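Local coordinates for ESX secretion system protein EccC (Thermomonospora curvata, PDB 4NH0) that forms part of the ESX type VII secretion system that exports EsxA and EsxB, has weak intrinsic ATPase activity, and might be its translocase subunit, at residues Y692-G697 / D720-T725; V710-T715 / P898-L903. All coordinates share one frame; numbering follows the deposited sequence.

Contact 1. Residues Y692-G697 / D720-T725; sequences YCLDFG and DRIRRT. With MG (magnesium ion), chain D.
Leu-694 spreads its two methyl groups over the inner face of the helix, one methyl to each of two residues about a turn apart. CD1 lies 3.7 Å from Thr-725 CG2, the two side chains sliding past each other in opposite directions, while CD2 meets Ile-722 CG2 at 4.0 Å. Thr-725 suits this double-sided place: chi1 of -59° sets OG1 beside the backbone N, where it probably bonds to Arg-721 O, and CG2 anti to that N, facing the strand. The same CG2 touches Tyr-692 CB at 3.7 Å, but the tyrosine ring leads away and its OH probably bonds to Pro-898 O. Further along, Phe-696 and Ile-722 reach tip to tip. With chi2 at 174° Ile-722 is extended, and CD1 arrives at the ring edge, near its plane, 3.5 Å from Phe-696 CZ.

Beyond these apolar residues the chain becomes a ligand site. Gly-697 O binds the magnesium ion at 2.1 Å, together with a water and Ser-670 OG, and Asp-695 OD1 and OD2 receive the backbone N-H groups of Gly-699 and Leu-701.

The contact seats helix 719-742 on the parallel part of the mixed sheet of the second FtsK domain, a P-loop NTPase. Strand 689-694 runs between strands 767-772 and 710-714, and helix 775-781 adds Leu-778 against both Leu-694 and Phe-696, and Thr-777 against Phe-696.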
# COMPACT_ATOMS: atom_id res chain seq x y z
N TYR A 692 -2.91 -4.50 -13.82
CA TYR A 692 -3.92 -5.55 -13.90
C TYR A 692 -4.24 -6.03 -12.49
O TYR A 692 -3.39 -6.60 -11.80
CB TYR A 692 -3.44 -6.69 -14.78
CG TYR A 692 -3.14 -6.25 -16.19
CD1 TYR A 692 -1.88 -5.79 -16.54
CD2 TYR A 692 -4.12 -6.27 -17.17
CE1 TYR A 692 -1.60 -5.37 -17.83
CE2 TYR A 692 -3.86 -5.85 -18.46
CZ TYR A 692 -2.60 -5.40 -18.78
OH TYR A 692 -2.33 -4.99 -20.06
N CYS A 693 -5.47 -5.78 -12.06
CA CYS A 693 -5.82 -5.89 -10.65
C CYS A 693 -6.73 -7.06 -10.31
O CYS A 693 -7.60 -7.44 -11.09
CB CYS A 693 -6.48 -4.59 -10.18
SG CYS A 693 -5.57 -3.10 -10.64
N LEU A 694 -6.51 -7.63 -9.13
CA LEU A 694 -7.38 -8.64 -8.57
C LEU A 694 -7.95 -8.10 -7.26
O LEU A 694 -7.36 -8.29 -6.20
CB LEU A 694 -6.63 -9.95 -8.32
CG LEU A 694 -6.55 -10.99 -9.44
CD1 LEU A 694 -6.05 -10.39 -10.73
CD2 LEU A 694 -5.66 -12.15 -9.02
N ASP A 695 -9.08 -7.41 -7.35
CA ASP A 695 -9.62 -6.73 -6.18
C ASP A 695 -10.24 -7.71 -5.19
O ASP A 695 -11.39 -8.09 -5.32
CB ASP A 695 -10.66 -5.69 -6.59
CG ASP A 695 -10.86 -4.62 -5.53
OD1 ASP A 695 -10.64 -4.91 -4.33
OD2 ASP A 695 -11.22 -3.49 -5.89
N PHE A 696 -9.45 -8.12 -4.20
CA PHE A 696 -9.93 -9.01 -3.17
C PHE A 696 -10.05 -8.31 -1.81
O PHE A 696 -10.18 -8.97 -0.78
CB PHE A 696 -9.01 -10.24 -3.06
CG PHE A 696 -9.14 -11.20 -4.20
CD1 PHE A 696 -10.31 -11.26 -4.94
CD2 PHE A 696 -8.10 -12.05 -4.54
CE1 PHE A 696 -10.43 -12.14 -6.01
CE2 PHE A 696 -8.22 -12.93 -5.59
CZ PHE A 696 -9.38 -12.98 -6.32
N GLY A 697 -10.06 -6.98 -1.81
CA GLY A 697 -10.21 -6.25 -0.57
C GLY A 697 -11.13 -5.04 -0.60
O GLY A 697 -10.70 -3.92 -0.36
N ASP A 720 -13.46 -16.18 -14.14
CA ASP A 720 -12.89 -16.39 -15.47
C ASP A 720 -11.82 -15.35 -15.80
O ASP A 720 -10.79 -15.67 -16.38
CB ASP A 720 -13.99 -16.36 -16.54
CG ASP A 720 -14.91 -17.56 -16.46
OD1 ASP A 720 -14.63 -18.57 -17.14
OD2 ASP A 720 -15.92 -17.49 -15.73
N ARG A 721 -12.07 -14.11 -15.41
CA ARG A 721 -11.15 -13.02 -15.70
C ARG A 721 -9.95 -13.05 -14.76
O ARG A 721 -8.88 -12.54 -15.09
CB ARG A 721 -11.86 -11.67 -15.59
CG ARG A 721 -11.08 -10.51 -16.18
CD ARG A 721 -11.95 -9.28 -16.33
NE ARG A 721 -11.35 -8.30 -17.23
CZ ARG A 721 -11.58 -8.25 -18.53
NH1 ARG A 721 -12.42 -9.12 -19.09
NH2 ARG A 721 -10.99 -7.33 -19.28
N ILE A 722 -10.13 -13.67 -13.60
CA ILE A 722 -9.06 -13.78 -12.61
C ILE A 722 -7.95 -14.71 -13.11
O ILE A 722 -6.77 -14.38 -13.02
CB ILE A 722 -9.59 -14.28 -11.26
CG1 ILE A 722 -10.41 -13.19 -10.57
CG2 ILE A 722 -8.45 -14.69 -10.35
CD1 ILE A 722 -11.09 -13.65 -9.31
N ARG A 723 -8.35 -15.86 -13.63
CA ARG A 723 -7.38 -16.82 -14.16
C ARG A 723 -6.66 -16.25 -15.37
O ARG A 723 -5.45 -16.44 -15.53
CB ARG A 723 -8.07 -18.13 -14.55
CG ARG A 723 -8.95 -18.73 -13.46
CD ARG A 723 -9.48 -20.08 -13.90
NE ARG A 723 -10.77 -20.39 -13.30
CZ ARG A 723 -11.94 -20.13 -13.88
NH1 ARG A 723 -11.98 -19.56 -15.07
NH2 ARG A 723 -13.07 -20.45 -13.26
N ARG A 724 -7.40 -15.55 -16.22
CA ARG A 724 -6.85 -14.99 -17.45
C ARG A 724 -5.91 -13.82 -17.18
O ARG A 724 -4.92 -13.64 -17.88
CB ARG A 724 -7.98 -14.55 -18.38
CG ARG A 724 -8.64 -15.70 -19.12
CD ARG A 724 -7.62 -16.47 -19.94
NE ARG A 724 -6.88 -15.59 -20.84
CZ ARG A 724 -5.74 -15.92 -21.44
NH1 ARG A 724 -5.21 -17.12 -21.23
NH2 ARG A 724 -5.13 -15.06 -22.24
N THR A 725 -6.23 -13.02 -16.16
CA THR A 725 -5.40 -11.89 -15.78
C THR A 725 -4.00 -12.37 -15.40
O THR A 725 -3.00 -11.73 -15.72
CB THR A 725 -6.01 -11.11 -14.61
OG1 THR A 725 -7.30 -10.63 -14.98
CG2 THR A 725 -5.13 -9.92 -14.24
MG MG D . -9.47 -3.88 1.29
O HOH W 1 -10.77 -2.35 1.67

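Contact 2. Residues V710-T715 / P898-L903; sequences VGSVAT and PPVRML
Gly-711 and Pro-899 bring their backbones together, with 4.6 Å between the two CA atoms. From there the segments run in roughly the same direction but diverge: the CA atoms of Ser-712 and Val-900 are 6.3 Å apart, and those of Val-713 and Arg-901 already 12.8 Å. Gly-711 O comes to 3.9 Å from Pro-899 CA, yet Val-900 N stays 4.2 Å from Gly-711 O, so 898-903 passes the strand without pairing with it. Pro-898 and Pro-899, having no N-H to offer, suit a chain that does not extend the sheet. Glycine suits the meeting point as well: with no side chain, Gly-711 lets the backbones approach, its CA 4.0 Å from Pro-898 O.

Strand 710-714 is the outermost strand at this end of the sheet of the second FtsK domain, bonded on its inner side to parallel strand 689-694. Segment 898-903 belongs to the connection from helix 877-891 to strand 907-908, the latter part of the third domain's sheet, consistent with the short linkers that join the FtsK domains.

Among the side chains, Val-900 and Ser-712 make the main touch. Val-900 puts CG1 anti to its backbone N (chi1 171°), and the other branch, CG2, packs 3.6 Å from Ser-712 CB. The serine hydroxyl has its own polar partner: OG bonds to Arg-721 NE, so a small residue here offers carbon to the valine and oxygen to the helix. Val-900 also packs on Tyr-692 and Arg-724, and its branched, apolar side chain fits this buried spot, whereas Pro-899 lies at the exposed margin. Beyond Val-900, Arg-901 NE forms a salt bridge with Glu-728 OE1 of helix 719-742, and Met-902 rests on Asp-720 and Arg-721.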
# COMPACT_ATOMS: atom_id res chain seq x y z
N VAL A 710 -4.68 1.23 -16.60
CA VAL A 710 -5.17 -0.09 -16.22
C VAL A 710 -5.79 -0.79 -17.43
O VAL A 710 -6.26 -0.14 -18.36
CB VAL A 710 -6.21 -0.01 -15.09
CG1 VAL A 710 -5.66 0.81 -13.93
CG2 VAL A 710 -7.51 0.59 -15.59
N GLY A 711 -5.77 -2.12 -17.41
CA GLY A 711 -6.30 -2.90 -18.50
C GLY A 711 -7.38 -3.86 -18.05
O GLY A 711 -8.20 -4.30 -18.85
N SER A 712 -7.37 -4.18 -16.76
CA SER A 712 -8.34 -5.11 -16.20
C SER A 712 -8.49 -4.94 -14.69
O SER A 712 -7.51 -4.79 -13.97
CB SER A 712 -7.96 -6.55 -16.52
OG SER A 712 -8.78 -7.46 -15.81
N VAL A 713 -9.74 -4.94 -14.23
CA VAL A 713 -10.03 -4.95 -12.80
C VAL A 713 -11.03 -6.05 -12.50
O VAL A 713 -12.22 -5.92 -12.76
CB VAL A 713 -10.60 -3.60 -12.33
CG1 VAL A 713 -10.93 -3.66 -10.85
CG2 VAL A 713 -9.61 -2.48 -12.60
N ALA A 714 -10.53 -7.16 -11.96
CA ALA A 714 -11.37 -8.32 -11.70
C ALA A 714 -11.85 -8.36 -10.26
O ALA A 714 -11.05 -8.31 -9.32
CB ALA A 714 -10.62 -9.60 -12.04
N THR A 715 -13.17 -8.44 -10.09
CA THR A 715 -13.75 -8.62 -8.77
C THR A 715 -13.73 -10.10 -8.41
O THR A 715 -13.38 -10.94 -9.24
CB THR A 715 -15.19 -8.08 -8.69
OG1 THR A 715 -15.98 -8.69 -9.72
CG2 THR A 715 -15.20 -6.57 -8.89
N PRO A 898 -3.25 -2.54 -22.81
CA PRO A 898 -3.76 -3.75 -23.46
C PRO A 898 -4.69 -4.53 -22.54
O PRO A 898 -4.32 -4.80 -21.40
CB PRO A 898 -2.50 -4.54 -23.78
CG PRO A 898 -1.41 -3.53 -23.82
CD PRO A 898 -1.78 -2.52 -22.78
N PRO A 899 -5.87 -4.91 -23.04
CA PRO A 899 -6.85 -5.62 -22.23
C PRO A 899 -6.48 -7.08 -22.02
O PRO A 899 -5.64 -7.61 -22.75
CB PRO A 899 -8.13 -5.51 -23.05
CG PRO A 899 -7.64 -5.48 -24.45
CD PRO A 899 -6.34 -4.71 -24.42
N VAL A 900 -7.08 -7.72 -21.03
CA VAL A 900 -6.89 -9.15 -20.83
C VAL A 900 -7.84 -9.93 -21.73
O VAL A 900 -9.05 -9.90 -21.53
CB VAL A 900 -7.11 -9.56 -19.36
CG1 VAL A 900 -7.11 -11.07 -19.23
CG2 VAL A 900 -6.05 -8.94 -18.48
N ARG A 901 -7.29 -10.60 -22.73
CA ARG A 901 -8.09 -11.40 -23.64
C ARG A 901 -8.54 -12.67 -22.95
O ARG A 901 -7.79 -13.28 -22.19
CB ARG A 901 -7.30 -11.72 -24.91
CG ARG A 901 -5.91 -12.27 -24.64
CD ARG A 901 -4.97 -12.03 -25.80
NE ARG A 901 -3.62 -12.47 -25.50
CZ ARG A 901 -3.08 -13.60 -25.95
NH1 ARG A 901 -3.79 -14.40 -26.73
NH2 ARG A 901 -1.84 -13.92 -25.61
N MET A 902 -9.78 -13.08 -23.21
CA MET A 902 -10.36 -14.22 -22.51
C MET A 902 -10.98 -15.22 -23.47
O MET A 902 -11.02 -15.00 -24.68
CB MET A 902 -11.41 -13.74 -21.52
CG MET A 902 -10.90 -12.73 -20.51
SD MET A 902 -12.17 -12.30 -19.31
CE MET A 902 -12.77 -13.93 -18.89
N LEU A 903 -11.47 -16.33 -22.92
CA LEU A 903 -12.16 -17.34 -23.71
C LEU A 903 -13.43 -16.75 -24.31
O LEU A 903 -14.28 -16.23 -23.59
CB LEU A 903 -12.50 -18.56 -22.86
CG LEU A 903 -11.35 -19.52 -22.55
CD1 LEU A 903 -11.85 -20.69 -21.71
CD2 LEU A 903 -10.73 -20.03 -23.83

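Overall arrangement
Contact 1 is fully buried and joins sheet to helix through methyl groups and a ring edge; contact 2 is smaller, only partly buried, and joins the sheet's edge to an interdomain connection, chiefly by backbone and one valine. Their centres are 8 Å apart, and their strands, 689-694 and 710-714, are sheet neighbours. Polar links run between the contacts: Arg-724 NE probably bonds to Arg-901 O, and the tyrosine of contact 1 makes a second tie, so residues of contact 1 hold the backbone of 898-903. Contact 1 leads to the magnesium and ATP site at Gly-697, whereas contact 2 includes none of the nucleotide-binding or metal-binding residues.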